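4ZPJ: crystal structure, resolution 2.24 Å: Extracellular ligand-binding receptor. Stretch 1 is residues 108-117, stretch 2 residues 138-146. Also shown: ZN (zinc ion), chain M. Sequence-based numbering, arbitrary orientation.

Stretch 1, residues 108-117: AITKTRQLIE
Stretch 2, residues 138-146: DILVQAEMP

No hydrogen bond crosses between these two stretches; side-chain packing alone joins them, and its centre is one isoleucine set as a knob into a hole. The side chain of Ile-139 sits among Ile-109, Thr-112, Arg-113 and Ile-116, four residues of one helical face.

Residues 108-117 are helical throughout, in a helix that begins earlier in the chain. Its backbone bonds run from N of residue i to O of residue i-4, from Thr-112 N to Ala-108 O at 2.9 Å through Glu-117 N to Arg-113 O at 2.8 Å. Residues 138-142 continue a second helix, kinked where the N atoms of Asp-138 and Ile-139 lack a bond to the preceding turn. The helices run nearly parallel, with a signed crossing angle of -16° and a closest axis approach of 10.5 Å. In register, Arg-113 CA lies 7.6 Å from Ile-139 CA, and Ile-116 CA lies 7.7 Å from Ala-143 CA.

Ile-139 points its CB toward the first helix, with chi1 at -74° (m) and chi2 at 149°, between wells. Its CD1 lies 3.8 Å from Ile-109 CG1, and its CG2 lies 3.8 Å from Ile-116 CD1 and 4.0 Å from Thr-112 CG2. The branched side chain can thus reach several walls of the hole at once. Arg-113 leaves its helix sideways, but its end comes nearer. With chi1 m and chi2 and chi3 t, it lays one face of its guanidinium over the isoleucine tip, Arg-113 NH1 being 3.3 Å from Ile-139 CD1. The flat group covers a methyl while the residue stays exposed.

Ile-116 also points toward its partner, with chi1 m and chi2 t. Besides Ile-139, its CD1 meets Ala-143 CB at 3.6 Å. The small alanine side chain leaves room for this close approach. Ile-116 CG1 lies 4.2 Å from CE of Met-145, a selenomethionine. That residue is buried, and its chi angles of t, p and p bend the side chain so that the terminal methyl arrives beside Ile-116.

Thr-112 is buried and serves two purposes. Its chi1 is m, and its OG1 donates to Ala-108 O at 2.7 Å, so the hydroxyl is satisfied within its own helix. Its methyl is left for packing: Thr-112 CG2 lies 3.6 Å from Leu-140 CD2. Leu-140 points sideways, but its m, t rotamer brings its end nearer.

The second helix closes in a Schellman motif. Glu-144 has positive phi (53°, psi 49°), Glu-144 N bonds to Val-141 O at 2.8 Å, and Met-145 N bonds to Leu-140 O at 3.1 Å. Met-145 then extends (phi -105°, psi 116°), with its CB toward the first helix.

The contact buries 369 Å², both sides summed. Ile-139 contributes 106 Å² and Ile-116 contributes 83 Å². Asp-138 takes no part: its OD2 binds the zinc ion ZN at 2.2 Å, alongside two waters.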

# COMPACT_ATOMS: atom_id res chain seq x y z
N ALA A 108 -11.03 -11.38 13.21
CA ALA A 108 -9.57 -11.33 13.02
C ALA A 108 -8.90 -11.95 14.23
O ALA A 108 -7.95 -12.71 14.10
CB ALA A 108 -9.07 -9.91 12.81
N ILE A 109 -9.46 -11.67 15.39
CA ILE A 109 -8.99 -12.20 16.67
C ILE A 109 -9.13 -13.72 16.78
O ILE A 109 -8.19 -14.43 17.15
CB ILE A 109 -9.77 -11.53 17.84
CG1 ILE A 109 -9.09 -10.22 18.24
CG2 ILE A 109 -9.89 -12.44 19.06
CD1 ILE A 109 -10.05 -9.18 18.80
N THR A 110 -10.32 -14.20 16.48
CA THR A 110 -10.61 -15.61 16.46
C THR A 110 -9.68 -16.29 15.46
O THR A 110 -9.02 -17.27 15.75
CB THR A 110 -12.08 -15.85 16.03
OG1 THR A 110 -12.98 -15.24 16.98
CG2 THR A 110 -12.37 -17.36 15.91
N LYS A 111 -9.66 -15.81 14.24
CA LYS A 111 -8.79 -16.42 13.25
C LYS A 111 -7.32 -16.43 13.67
O LYS A 111 -6.65 -17.43 13.46
CB LYS A 111 -8.98 -15.76 11.87
CG LYS A 111 -10.35 -16.08 11.23
CD LYS A 111 -10.79 -17.53 11.45
CE LYS A 111 -12.04 -17.89 10.67
NZ LYS A 111 -11.73 -18.02 9.24
N THR A 112 -6.86 -15.34 14.25
CA THR A 112 -5.46 -15.20 14.61
C THR A 112 -5.20 -16.15 15.74
O THR A 112 -4.21 -16.87 15.70
CB THR A 112 -5.10 -13.74 14.99
OG1 THR A 112 -5.24 -12.89 13.85
CG2 THR A 112 -3.69 -13.63 15.46
N ARG A 113 -6.11 -16.22 16.73
CA ARG A 113 -5.89 -17.15 17.83
C ARG A 113 -5.80 -18.59 17.35
O ARG A 113 -4.96 -19.33 17.82
CB ARG A 113 -6.97 -17.05 18.90
CG ARG A 113 -6.72 -15.90 19.86
CD ARG A 113 -7.35 -16.10 21.24
NE ARG A 113 -6.56 -15.38 22.26
CZ ARG A 113 -6.73 -14.10 22.64
NH1 ARG A 113 -7.70 -13.34 22.13
NH2 ARG A 113 -5.94 -13.58 23.57
N GLN A 114 -6.65 -18.96 16.40
CA GLN A 114 -6.60 -20.29 15.80
C GLN A 114 -5.26 -20.63 15.08
O GLN A 114 -4.71 -21.69 15.27
CB GLN A 114 -7.81 -20.44 14.87
CG GLN A 114 -7.73 -21.58 13.88
CD GLN A 114 -8.69 -21.40 12.71
OE1 GLN A 114 -9.85 -20.99 12.88
NE2 GLN A 114 -8.20 -21.74 11.51
N LEU A 115 -4.74 -19.72 14.28
CA LEU A 115 -3.52 -19.98 13.53
C LEU A 115 -2.35 -20.18 14.48
O LEU A 115 -1.52 -21.04 14.25
CB LEU A 115 -3.18 -18.82 12.60
CG LEU A 115 -4.11 -18.49 11.45
CD1 LEU A 115 -3.74 -17.08 10.93
CD2 LEU A 115 -3.99 -19.53 10.35
N ILE A 116 -2.30 -19.36 15.53
CA ILE A 116 -1.31 -19.51 16.57
C ILE A 116 -1.53 -20.81 17.37
O ILE A 116 -0.63 -21.64 17.41
CB ILE A 116 -1.39 -18.37 17.59
CG1 ILE A 116 -1.06 -17.02 16.95
CG2 ILE A 116 -0.51 -18.69 18.79
CD1 ILE A 116 -1.11 -15.87 17.94
N GLU A 117 -2.69 -20.96 18.02
CA GLU A 117 -2.96 -22.05 18.99
C GLU A 117 -3.24 -23.42 18.33
O GLU A 117 -2.64 -24.42 18.71
CB GLU A 117 -4.18 -21.72 19.88
CG GLU A 117 -4.14 -20.42 20.71
CD GLU A 117 -5.46 -20.19 21.51
OE1 GLU A 117 -6.56 -20.68 21.11
OE2 GLU A 117 -5.40 -19.52 22.56
N ASP A 138 -1.72 -6.92 20.13
CA ASP A 138 -1.38 -7.48 21.44
C ASP A 138 -1.32 -9.01 21.42
O ASP A 138 -0.42 -9.59 22.01
CB ASP A 138 -2.30 -6.93 22.55
CG ASP A 138 -1.86 -5.52 23.05
OD1 ASP A 138 -0.90 -4.98 22.49
OD2 ASP A 138 -2.43 -4.94 24.00
N ILE A 139 -2.22 -9.67 20.70
CA ILE A 139 -2.18 -11.15 20.60
C ILE A 139 -0.90 -11.61 19.90
O ILE A 139 -0.20 -12.49 20.36
CB ILE A 139 -3.43 -11.70 19.87
CG1 ILE A 139 -4.68 -11.62 20.80
CG2 ILE A 139 -3.22 -13.14 19.44
CD1 ILE A 139 -5.98 -11.41 20.06
N LEU A 140 -0.58 -10.99 18.78
CA LEU A 140 0.61 -11.38 18.08
C LEU A 140 1.84 -11.17 18.94
O LEU A 140 2.69 -12.05 19.02
CB LEU A 140 0.70 -10.63 16.78
CG LEU A 140 -0.42 -10.89 15.76
CD1 LEU A 140 -0.22 -9.93 14.61
CD2 LEU A 140 -0.38 -12.32 15.25
N VAL A 141 1.91 -10.04 19.63
CA VAL A 141 3.11 -9.72 20.44
C VAL A 141 3.22 -10.62 21.64
O VAL A 141 4.29 -11.19 21.91
CB VAL A 141 3.17 -8.24 20.86
CG1 VAL A 141 4.33 -7.99 21.85
CG2 VAL A 141 3.30 -7.35 19.63
N GLN A 142 2.11 -10.81 22.34
CA GLN A 142 2.11 -11.69 23.49
C GLN A 142 2.53 -13.08 23.07
O GLN A 142 3.26 -13.75 23.77
CB GLN A 142 0.74 -11.75 24.16
CG GLN A 142 0.82 -12.33 25.58
CD GLN A 142 -0.49 -12.92 26.09
OE1 GLN A 142 -0.93 -12.64 27.22
NE2 GLN A 142 -1.13 -13.75 25.26
N ALA A 143 2.07 -13.51 21.91
CA ALA A 143 2.46 -14.84 21.41
C ALA A 143 3.90 -14.89 20.79
O ALA A 143 4.37 -15.95 20.42
CB ALA A 143 1.42 -15.35 20.43
N GLU A 144 4.60 -13.76 20.73
CA GLU A 144 5.95 -13.71 20.14
C GLU A 144 5.95 -14.33 18.74
O GLU A 144 6.79 -15.14 18.38
CB GLU A 144 7.01 -14.33 21.10
CG GLU A 144 6.95 -13.72 22.53
CD GLU A 144 8.07 -14.17 23.50
OE1 GLU A 144 9.03 -14.81 23.02
OE2 GLU A 144 8.01 -13.85 24.73
N MSE A 145 4.99 -13.87 17.94
CA MSE A 145 4.75 -14.37 16.59
C MSE A 145 5.24 -13.40 15.54
O MSE A 145 4.69 -12.28 15.39
CB MSE A 145 3.24 -14.47 16.44
CG MSE A 145 2.80 -14.89 15.05
SE MSE A 145 3.44 -16.69 14.50
CE MSE A 145 2.99 -17.65 16.17
N PRO A 146 6.23 -13.82 14.75
CA PRO A 146 6.69 -12.98 13.67
C PRO A 146 5.60 -12.75 12.67
O PRO A 146 4.88 -13.69 12.29
CB PRO A 146 7.86 -13.79 13.06
CG PRO A 146 8.28 -14.70 14.17
CD PRO A 146 6.96 -15.09 14.79
ZN ZN M . -2.51 -2.79 23.57
O HOH W 1 -3.23 -2.93 25.67
O HOH W 2 -2.66 -2.27 21.10